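Local coordinates for protein C alpha-dehydrogenase (Sphingobium sp. SYK-6, PDB 4YAC) that binds NADH and is a Calpha-dehydrogenase of the short-chain dehydrogenase/reductase family, an oxidoreductase from a pathway that cleaves lignin beta-aryl ethers, at residues A9-G13 against Y71-V75; K33-I39 against A57-L63. All coordinates share one frame. Residues are numbered along the deposited sequence.

Contact 1 (A9-G13 against Y71-V75); sequences AFVTG and YAAAV. With NAI (1,4-dihydronicotinamide adenine dinucleotide), chain B.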
ATOM      1  N   ALA A   9       8.670 -23.314 -11.466  1.00 28.20           N
ATOM      2  CA  ALA A   9       8.715 -22.040 -10.755  1.00 28.11           C
ATOM      3  C   ALA A   9       9.219 -20.935 -11.673  1.00 31.95           C
ATOM      4  O   ALA A   9      10.113 -21.149 -12.490  1.00 26.95           O
ATOM      5  CB  ALA A   9       9.601 -22.143  -9.518  1.00 29.48           C
ATOM      6  N   PHE A  10       8.638 -19.751 -11.520  1.00 25.24           N
ATOM      7  CA  PHE A  10       9.039 -18.576 -12.277  1.00 22.45           C
ATOM      8  C   PHE A  10       9.465 -17.521 -11.264  1.00 26.79           C
ATOM      9  O   PHE A  10       8.631 -17.003 -10.522  1.00 26.76           O
ATOM     10  CB  PHE A  10       7.880 -18.095 -13.156  1.00 25.11           C
ATOM     11  CG  PHE A  10       8.267 -17.079 -14.192  1.00 23.89           C
ATOM     12  CD1 PHE A  10       8.332 -15.733 -13.870  1.00 22.86           C
ATOM     13  CD2 PHE A  10       8.531 -17.465 -15.498  1.00 27.37           C
ATOM     14  CE1 PHE A  10       8.675 -14.792 -14.825  1.00 25.82           C
ATOM     15  CE2 PHE A  10       8.872 -16.530 -16.457  1.00 29.36           C
ATOM     16  CZ  PHE A  10       8.943 -15.189 -16.119  1.00 24.95           C
ATOM     17  N   VAL A  11      10.766 -17.234 -11.217  1.00 26.62           N
ATOM     18  CA  VAL A  11      11.340 -16.378 -10.177  1.00 22.46           C
ATOM     19  C   VAL A  11      11.898 -15.088 -10.769  1.00 25.62           C
ATOM     20  O   VAL A  11      12.882 -15.107 -11.510  1.00 25.64           O
ATOM     21  CB  VAL A  11      12.469 -17.114  -9.409  1.00 24.26           C
ATOM     22  CG1 VAL A  11      13.011 -16.245  -8.275  1.00 28.95           C
ATOM     23  CG2 VAL A  11      11.963 -18.443  -8.856  1.00 26.56           C
ATOM     24  N   THR A  12      11.283 -13.959 -10.419  1.00 25.41           N
ATOM     25  CA  THR A  12      11.713 -12.672 -10.952  1.00 25.92           C
ATOM     26  C   THR A  12      12.861 -12.103 -10.125  1.00 23.19           C
ATOM     27  O   THR A  12      12.917 -12.274  -8.902  1.00 26.02           O
ATOM     28  CB  THR A  12      10.556 -11.658 -10.996  1.00 23.73           C
ATOM     29  OG1 THR A  12      10.215 -11.235  -9.671  1.00 26.32           O
ATOM     30  CG2 THR A  12       9.339 -12.271 -11.673  1.00 26.69           C
ATOM     31  N   GLY A  13      13.783 -11.435 -10.810  1.00 24.35           N
ATOM     32  CA  GLY A  13      14.985 -10.935 -10.179  1.00 25.86           C
ATOM     33  C   GLY A  13      15.960 -12.045  -9.841  1.00 26.57           C
ATOM     34  O   GLY A  13      16.913 -11.829  -9.094  1.00 24.55           O
ATOM     35  N   TYR A  71       6.826  -9.814 -20.932  1.00 29.10           N
ATOM     36  CA  TYR A  71       6.508 -10.691 -19.811  1.00 25.60           C
ATOM     37  C   TYR A  71       5.695 -11.879 -20.321  1.00 31.70           C
ATOM     38  O   TYR A  71       5.988 -13.031 -19.999  1.00 30.98           O
ATOM     39  CB  TYR A  71       5.741  -9.932 -18.720  1.00 27.98           C
ATOM     40  CG  TYR A  71       5.966 -10.467 -17.321  1.00 29.71           C
ATOM     41  CD1 TYR A  71       5.963 -11.832 -17.065  1.00 26.20           C
ATOM     42  CD2 TYR A  71       6.190  -9.605 -16.256  1.00 22.68           C
ATOM     43  CE1 TYR A  71       6.173 -12.320 -15.790  1.00 26.79           C
ATOM     44  CE2 TYR A  71       6.402 -10.087 -14.969  1.00 20.54           C
ATOM     45  CZ  TYR A  71       6.395 -11.446 -14.748  1.00 21.89           C
ATOM     46  OH  TYR A  71       6.601 -11.930 -13.475  1.00 23.46           O
ATOM     47  N   ALA A  72       4.693 -11.597 -21.146  1.00 24.48           N
ATOM     48  CA  ALA A  72       3.859 -12.653 -21.703  1.00 28.06           C
ATOM     49  C   ALA A  72       4.702 -13.609 -22.540  1.00 31.77           C
ATOM     50  O   ALA A  72       4.505 -14.826 -22.496  1.00 31.58           O
ATOM     51  CB  ALA A  72       2.752 -12.064 -22.534  1.00 27.57           C
ATOM     52  N   ALA A  73       5.642 -13.053 -23.298  1.00 30.36           N
ATOM     53  CA  ALA A  73       6.520 -13.867 -24.133  1.00 36.19           C
ATOM     54  C   ALA A  73       7.418 -14.747 -23.270  1.00 31.55           C
ATOM     55  O   ALA A  73       7.676 -15.904 -23.612  1.00 32.72           O
ATOM     56  CB  ALA A  73       7.360 -12.980 -25.040  1.00 33.68           C
ATOM     57  N   ALA A  74       7.882 -14.200 -22.150  1.00 29.26           N
ATOM     58  CA  ALA A  74       8.777 -14.924 -21.255  1.00 27.69           C
ATOM     59  C   ALA A  74       8.060 -16.085 -20.578  1.00 35.08           C
ATOM     60  O   ALA A  74       8.643 -17.147 -20.369  1.00 34.12           O
ATOM     61  CB  ALA A  74       9.359 -13.988 -20.208  1.00 27.79           C
ATOM     62  N   VAL A  75       6.794 -15.884 -20.235  1.00 29.07           N
ATOM     63  CA  VAL A  75       6.015 -16.953 -19.629  1.00 26.31           C
ATOM     64  C   VAL A  75       5.678 -18.010 -20.684  1.00 35.74           C
ATOM     65  O   VAL A  75       5.683 -19.203 -20.387  1.00 34.22           O
ATOM     66  CB  VAL A  75       4.734 -16.414 -18.965  1.00 29.54           C
ATOM     67  CG1 VAL A  75       3.849 -17.549 -18.491  1.00 28.75           C
ATOM     68  CG2 VAL A  75       5.099 -15.528 -17.787  1.00 26.01           C
TER
HETATM   69  PA  NAI B 500      19.687  -7.318  -6.003  1.00 39.03           P
HETATM   70  O1A NAI B 500      20.328  -6.140  -6.694  1.00 47.11           O
HETATM   71  O2A NAI B 500      20.786  -8.207  -5.394  1.00 43.31           O
HETATM   72  O5B NAI B 500      18.844  -8.150  -7.038  1.00 32.17           O
HETATM   73  C5B NAI B 500      17.843  -7.520  -7.768  1.00 32.74           C
HETATM   74  C4B NAI B 500      17.676  -8.200  -9.061  1.00 28.54           C
HETATM   75  O4B NAI B 500      16.425  -7.730  -9.666  1.00 25.14           O
HETATM   76  C3B NAI B 500      18.762  -7.876  -9.978  1.00 28.76           C
HETATM   77  O3B NAI B 500      19.268  -9.051 -10.598  1.00 29.11           O
HETATM   78  C2B NAI B 500      18.191  -6.978 -10.949  1.00 24.80           C
HETATM   79  O2B NAI B 500      18.863  -7.073 -12.220  1.00 28.23           O
HETATM   80  C1B NAI B 500      16.805  -7.387 -11.037  1.00 24.03           C
HETATM   81  N9A NAI B 500      15.943  -6.378 -11.589  1.00 24.62           N
HETATM   82  C8A NAI B 500      15.885  -5.050 -11.290  1.00 23.47           C
HETATM   83  N7A NAI B 500      14.949  -4.444 -12.040  1.00 24.07           N
HETATM   84  C5A NAI B 500      14.363  -5.377 -12.854  1.00 26.42           C
HETATM   85  C6A NAI B 500      13.364  -5.379 -13.822  1.00 23.59           C
HETATM   86  N6A NAI B 500      12.668  -4.185 -14.189  1.00 23.58           N
HETATM   87  N1A NAI B 500      13.036  -6.542 -14.450  1.00 24.13           N
HETATM   88  C2A NAI B 500      13.659  -7.699 -14.158  1.00 21.82           C
HETATM   89  N3A NAI B 500      14.626  -7.742 -13.224  1.00 24.60           N
HETATM   90  C4A NAI B 500      14.998  -6.614 -12.568  1.00 23.64           C
HETATM   91  O3  NAI B 500      18.722  -6.825  -4.899  1.00 40.23           O
HETATM   92  PN  NAI B 500      18.392  -7.705  -3.600  1.00 48.21           P
HETATM   93  O1N NAI B 500      19.657  -7.876  -2.773  1.00 56.63           O
HETATM   94  O2N NAI B 500      17.272  -6.957  -2.731  1.00 58.12           O
HETATM   95  O5D NAI B 500      17.862  -9.097  -4.024  1.00 50.43           O

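Contact 2 (K33-I39 against A57-L63); sequences KVVIADI and AVHPVRL. With NAI (1,4-dihydronicotinamide adenine dinucleotide), chain B.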
ATOM      1  N   LYS A  33      11.589 -27.317 -11.499  1.00 29.33           N
ATOM      2  CA  LYS A  33      12.119 -26.745 -12.726  1.00 31.61           C
ATOM      3  C   LYS A  33      11.956 -25.244 -12.605  1.00 29.94           C
ATOM      4  O   LYS A  33      10.834 -24.750 -12.520  1.00 31.28           O
ATOM      5  CB  LYS A  33      11.386 -27.278 -13.953  1.00 31.96           C
ATOM      6  CG  LYS A  33      11.440 -28.798 -14.091  1.00 36.15           C
ATOM      7  CD  LYS A  33      10.521 -29.285 -15.194  1.00 37.13           C
ATOM      8  CE  LYS A  33      10.549 -30.803 -15.313  1.00 48.45           C
ATOM      9  NZ  LYS A  33       9.616 -31.298 -16.366  1.00 70.19           N
ATOM     10  N   VAL A  34      13.072 -24.522 -12.574  1.00 27.74           N
ATOM     11  CA  VAL A  34      13.040 -23.099 -12.264  1.00 27.16           C
ATOM     12  C   VAL A  34      13.444 -22.223 -13.438  1.00 29.67           C
ATOM     13  O   VAL A  34      14.511 -22.403 -14.022  1.00 30.29           O
ATOM     14  CB  VAL A  34      13.968 -22.773 -11.084  1.00 27.91           C
ATOM     15  CG1 VAL A  34      13.877 -21.279 -10.731  1.00 28.66           C
ATOM     16  CG2 VAL A  34      13.617 -23.626  -9.878  1.00 30.64           C
ATOM     17  N   VAL A  35      12.580 -21.266 -13.766  1.00 30.92           N
ATOM     18  CA  VAL A  35      12.925 -20.203 -14.698  1.00 26.11           C
ATOM     19  C   VAL A  35      13.342 -18.985 -13.892  1.00 28.17           C
ATOM     20  O   VAL A  35      12.573 -18.511 -13.063  1.00 26.53           O
ATOM     21  CB  VAL A  35      11.746 -19.831 -15.621  1.00 28.33           C
ATOM     22  CG1 VAL A  35      12.132 -18.693 -16.565  1.00 29.04           C
ATOM     23  CG2 VAL A  35      11.285 -21.050 -16.415  1.00 27.10           C
ATOM     24  N   ILE A  36      14.557 -18.489 -14.117  1.00 26.54           N
ATOM     25  CA  ILE A  36      14.978 -17.240 -13.492  1.00 22.21           C
ATOM     26  C   ILE A  36      14.859 -16.139 -14.527  1.00 29.59           C
ATOM     27  O   ILE A  36      15.397 -16.247 -15.629  1.00 24.33           O
ATOM     28  CB  ILE A  36      16.414 -17.310 -12.913  1.00 26.32           C
ATOM     29  CG1 ILE A  36      17.434 -17.806 -13.948  1.00 28.23           C
ATOM     30  CG2 ILE A  36      16.426 -18.220 -11.696  1.00 28.20           C
ATOM     31  CD1 ILE A  36      18.873 -17.745 -13.459  1.00 28.20           C
ATOM     32  N   ALA A  37      14.114 -15.098 -14.166  1.00 26.54           N
ATOM     33  CA  ALA A  37      13.830 -13.981 -15.052  1.00 27.65           C
ATOM     34  C   ALA A  37      14.460 -12.722 -14.489  1.00 23.60           C
ATOM     35  O   ALA A  37      14.179 -12.340 -13.359  1.00 28.37           O
ATOM     36  CB  ALA A  37      12.336 -13.798 -15.219  1.00 29.87           C
ATOM     37  N   ASP A  38      15.312 -12.084 -15.280  1.00 27.11           N
ATOM     38  CA  ASP A  38      16.087 -10.943 -14.811  1.00 25.86           C
ATOM     39  C   ASP A  38      16.365  -9.982 -15.956  1.00 29.09           C
ATOM     40  O   ASP A  38      16.518 -10.402 -17.095  1.00 24.79           O
ATOM     41  CB  ASP A  38      17.400 -11.422 -14.194  1.00 25.44           C
ATOM     42  CG  ASP A  38      17.966 -10.441 -13.197  1.00 32.20           C
ATOM     43  OD1 ASP A  38      18.567  -9.430 -13.623  1.00 31.89           O
ATOM     44  OD2 ASP A  38      17.816 -10.692 -11.986  1.00 26.73           O
ATOM     45  N   ILE A  39      16.431  -8.691 -15.660  1.00 24.82           N
ATOM     46  CA  ILE A  39      16.689  -7.704 -16.698  1.00 26.16           C
ATOM     47  C   ILE A  39      18.162  -7.699 -17.108  1.00 27.10           C
ATOM     48  O   ILE A  39      18.484  -7.391 -18.253  1.00 28.08           O
ATOM     49  CB  ILE A  39      16.270  -6.293 -16.244  1.00 24.33           C
ATOM     50  CG1 ILE A  39      16.149  -5.365 -17.454  1.00 29.09           C
ATOM     51  CG2 ILE A  39      17.245  -5.738 -15.205  1.00 29.09           C
ATOM     52  CD1 ILE A  39      15.509  -4.006 -17.126  1.00 37.00           C
ATOM     53  N   ALA A  57      17.426 -28.276 -13.026  1.00 43.87           N
ATOM     54  CA  ALA A  57      16.825 -27.819 -14.264  1.00 27.48           C
ATOM     55  C   ALA A  57      16.514 -26.342 -14.092  1.00 26.36           C
ATOM     56  O   ALA A  57      15.525 -25.987 -13.454  1.00 34.99           O
ATOM     57  CB  ALA A  57      15.566 -28.597 -14.586  1.00 35.53           C
ATOM     58  N   VAL A  58      17.376 -25.495 -14.648  1.00 31.47           N
ATOM     59  CA  VAL A  58      17.188 -24.053 -14.588  1.00 31.84           C
ATOM     60  C   VAL A  58      17.302 -23.441 -15.979  1.00 30.85           C
ATOM     61  O   VAL A  58      18.236 -23.743 -16.730  1.00 33.71           O
ATOM     62  CB  VAL A  58      18.213 -23.378 -13.647  1.00 28.83           C
ATOM     63  CG1 VAL A  58      18.037 -21.858 -13.632  1.00 30.62           C
ATOM     64  CG2 VAL A  58      18.082 -23.935 -12.239  1.00 30.53           C
ATOM     65  N   HIS A  59      16.341 -22.583 -16.305  1.00 30.05           N
ATOM     66  CA  HIS A  59      16.296 -21.900 -17.587  1.00 30.15           C
ATOM     67  C   HIS A  59      16.297 -20.386 -17.373  1.00 29.83           C
ATOM     68  O   HIS A  59      15.393 -19.863 -16.735  1.00 28.37           O
ATOM     69  CB  HIS A  59      15.054 -22.295 -18.380  1.00 30.08           C
ATOM     70  CG  HIS A  59      14.941 -21.584 -19.690  1.00 31.70           C
ATOM     71  ND1 HIS A  59      15.724 -21.903 -20.778  1.00 38.97           N
ATOM     72  CD2 HIS A  59      14.166 -20.542 -20.075  1.00 39.52           C
ATOM     73  CE1 HIS A  59      15.421 -21.102 -21.785  1.00 44.17           C
ATOM     74  NE2 HIS A  59      14.478 -20.269 -21.385  1.00 39.39           N
ATOM     75  N   PRO A  60      17.306 -19.681 -17.908  1.00 29.45           N
ATOM     76  CA  PRO A  60      17.346 -18.219 -17.795  1.00 28.57           C
ATOM     77  C   PRO A  60      16.539 -17.534 -18.892  1.00 30.48           C
ATOM     78  O   PRO A  60      16.485 -18.037 -20.014  1.00 32.61           O
ATOM     79  CB  PRO A  60      18.831 -17.910 -17.946  1.00 31.21           C
ATOM     80  CG  PRO A  60      19.303 -18.947 -18.901  1.00 29.93           C
ATOM     81  CD  PRO A  60      18.502 -20.198 -18.601  1.00 34.78           C
ATOM     82  N   VAL A  61      15.917 -16.405 -18.564  1.00 29.38           N
ATOM     83  CA  VAL A  61      15.292 -15.565 -19.573  1.00 27.01           C
ATOM     84  C   VAL A  61      15.522 -14.110 -19.210  1.00 26.44           C
ATOM     85  O   VAL A  61      15.223 -13.690 -18.092  1.00 25.97           O
ATOM     86  CB  VAL A  61      13.779 -15.846 -19.712  1.00 31.62           C
ATOM     87  CG1 VAL A  61      13.042 -15.647 -18.386  1.00 42.01           C
ATOM     88  CG2 VAL A  61      13.173 -14.974 -20.808  1.00 32.37           C
ATOM     89  N   ARG A  62      16.067 -13.336 -20.142  1.00 28.64           N
ATOM     90  CA  ARG A  62      16.271 -11.919 -19.874  1.00 26.71           C
ATOM     91  C   ARG A  62      14.964 -11.174 -20.095  1.00 33.93           C
ATOM     92  O   ARG A  62      14.405 -11.190 -21.193  1.00 32.07           O
ATOM     93  CB  ARG A  62      17.372 -11.323 -20.748  1.00 32.24           C
ATOM     94  CG  ARG A  62      17.898 -10.010 -20.191  1.00 30.13           C
ATOM     95  CD  ARG A  62      18.588  -9.173 -21.249  1.00 34.40           C
ATOM     96  NE  ARG A  62      17.638  -8.577 -22.182  1.00 54.55           N
ATOM     97  CZ  ARG A  62      16.862  -7.534 -21.898  1.00 67.44           C
ATOM     98  NH1 ARG A  62      16.912  -6.968 -20.698  1.00 45.82           N
ATOM     99  NH2 ARG A  62      16.029  -7.058 -22.813  1.00 76.69           N
ATOM    100  N   LEU A  63      14.490 -10.522 -19.039  1.00 26.22           N
ATOM    101  CA  LEU A  63      13.175  -9.894 -19.029  1.00 25.70           C
ATOM    102  C   LEU A  63      13.157  -8.637 -18.175  1.00 21.64           C
ATOM    103  O   LEU A  63      13.588  -8.658 -17.025  1.00 24.46           O
ATOM    104  CB  LEU A  63      12.125 -10.877 -18.500  1.00 28.66           C
ATOM    105  CG  LEU A  63      10.746 -10.292 -18.184  1.00 25.21           C
ATOM    106  CD1 LEU A  63      10.066  -9.791 -19.447  1.00 26.07           C
ATOM    107  CD2 LEU A  63       9.882 -11.316 -17.472  1.00 28.43           C
TER
HETATM  108  PA  NAI B 500      19.687  -7.318  -6.003  1.00 39.03           P
HETATM  109  O1A NAI B 500      20.328  -6.140  -6.694  1.00 47.11           O
HETATM  110  O2A NAI B 500      20.786  -8.207  -5.394  1.00 43.31           O
HETATM  111  O5B NAI B 500      18.844  -8.150  -7.038  1.00 32.17           O
HETATM  112  C5B NAI B 500      17.843  -7.520  -7.768  1.00 32.74           C
HETATM  113  C4B NAI B 500      17.676  -8.200  -9.061  1.00 28.54           C
HETATM  114  O4B NAI B 500      16.425  -7.730  -9.666  1.00 25.14           O
HETATM  115  C3B NAI B 500      18.762  -7.876  -9.978  1.00 28.76           C
HETATM  116  O3B NAI B 500      19.268  -9.051 -10.598  1.00 29.11           O
HETATM  117  C2B NAI B 500      18.191  -6.978 -10.949  1.00 24.80           C
HETATM  118  O2B NAI B 500      18.863  -7.073 -12.220  1.00 28.23           O
HETATM  119  C1B NAI B 500      16.805  -7.387 -11.037  1.00 24.03           C
HETATM  120  N9A NAI B 500      15.943  -6.378 -11.589  1.00 24.62           N
HETATM  121  C8A NAI B 500      15.885  -5.050 -11.290  1.00 23.47           C
HETATM  122  N7A NAI B 500      14.949  -4.444 -12.040  1.00 24.07           N
HETATM  123  C5A NAI B 500      14.363  -5.377 -12.854  1.00 26.42           C
HETATM  124  C6A NAI B 500      13.364  -5.379 -13.822  1.00 23.59           C
HETATM  125  N6A NAI B 500      12.668  -4.185 -14.189  1.00 23.58           N
HETATM  126  N1A NAI B 500      13.036  -6.542 -14.450  1.00 24.13           N
HETATM  127  C2A NAI B 500      13.659  -7.699 -14.158  1.00 21.82           C
HETATM  128  N3A NAI B 500      14.626  -7.742 -13.224  1.00 24.60           N
HETATM  129  C4A NAI B 500      14.998  -6.614 -12.568  1.00 23.64           C
HETATM  130  O3  NAI B 500      18.722  -6.825  -4.899  1.00 40.23           O
HETATM  131  PN  NAI B 500      18.392  -7.705  -3.600  1.00 48.21           P
HETATM  132  O1N NAI B 500      19.657  -7.876  -2.773  1.00 56.63           O
HETATM  133  O2N NAI B 500      17.272  -6.957  -2.731  1.00 58.12           O
HETATM  134  O5D NAI B 500      17.862  -9.097  -4.024  1.00 50.43           O

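Contact 1 (A9-G13 against Y71-V75)
In the NADH-binding Rossmann domain, the first strand of the parallel sheet, 8-12, packs against helix 68-81. The segment axes pass 11.6 Å apart at 144° between their N-to-C directions, so the helix runs roughly back along the strand and long side chains must bridge the gap. F10 does most of this. Its CE1 lies 3.6 Å from Y71 CE1, its CE2 4.1 Å from V75 CG2, which sits over one ring face, and its CZ 4.3 Å from A74 CB. The F10 and Y71 rings are nearly parallel, at 24°, but slid apart: with centroids 5.8 Å apart they barely overlap. The alternation of a beta strand, here in the central sheet of a Rossmann fold, turns F10 and T12 toward this helix and V11 away from it. T12 CG2 meets Y71 OH at 3.3 Å, a van der Waals contact, while T12 OG1 is hydrogen-bonded to the backbone N of T91 and A92. Just past the strand, G13 enters the cofactor pocket with its CA 3.6 Å from O4B of NAI; its phi of +73° favours glycine, and a CB would crowd that same ribose oxygen.

Contact 2 (K33-I39 against A57-L63)
Strands 33-38 and 57-62 run parallel, their segment axes 4.7 Å apart at 21°, in an unbroken register from K33-A57 to I39-L63. Together with helix 41-51 they form a beta-alpha-beta unit of the Rossmann fold, 57-62 being the outermost strand of the sheet within this chain. Alternate residues of 33-38 supply both N and O to the ladder: V34 N to A57 O (3.0 Å), H59 N to V34 O (2.9 Å), I36 N to H59 O (3.1 Å), V61 N to I36 O (3.0 Å), D38 N to V61 O (3.2 Å) and L63 N to D38 O (2.8 Å). P60, which lacks an amide hydrogen, falls at a position whose nitrogen the ladder does not use.

V34, I36, V58 and P60 share one face, with I36 CG1 4.1 Å from V58 CG1 and 4.2 Å from P60 CB; helices 17-28 and 41-51 pack there. On the other face V61 CG1 lies 3.7 Å from both V35 CG1 and A37 CB, on the face packed by helix 68-81, whose E77 receives a hydrogen bond from H59 NE2. At the end of the pair, R62 NH1 donates to the carbonyl I39 O, just past strand 33-38, at 2.9 Å.

The C-terminal ends of the two strands hold the adenosine part of NADH. L63 O approaches adenine C2A at 3.0 Å, while the acidic residue ending the second strand, characteristic of NAD(H)-binding Rossmann folds, grips both ribose hydroxyls: O2B donates to D38 OD1 at 2.8 Å, and O3B to D38 OD2 at 2.6 Å.

In the fold
Contacts 1 and 2 are neighbouring parts of one half of the sheet, their centres about 7 Å apart, with contact 2 nested in sequence within the loop that contact 1 closes. Strands 8-12 and 33-38 lie side by side, joined by probable hydrogen bonds from V35 N to A9 O (2.8 Å) and from G13 N to A37 O (2.7 Å). Helix 68-81 follows strand 57-62, supplies one side of contact 1 and packs on the V35, H59 and V61 face of contact 2. Contact 1 is wholly buried, joins strand to helix through side chains and covers 179 Å²; contact 2 reaches the sheet edge, is only partly buried, and buries 623 Å², with a backbone hydrogen-bond ladder flanked by side-chain contacts. Both end at NADH, where G13 C and D38 OD2 approach to 3.1 Å.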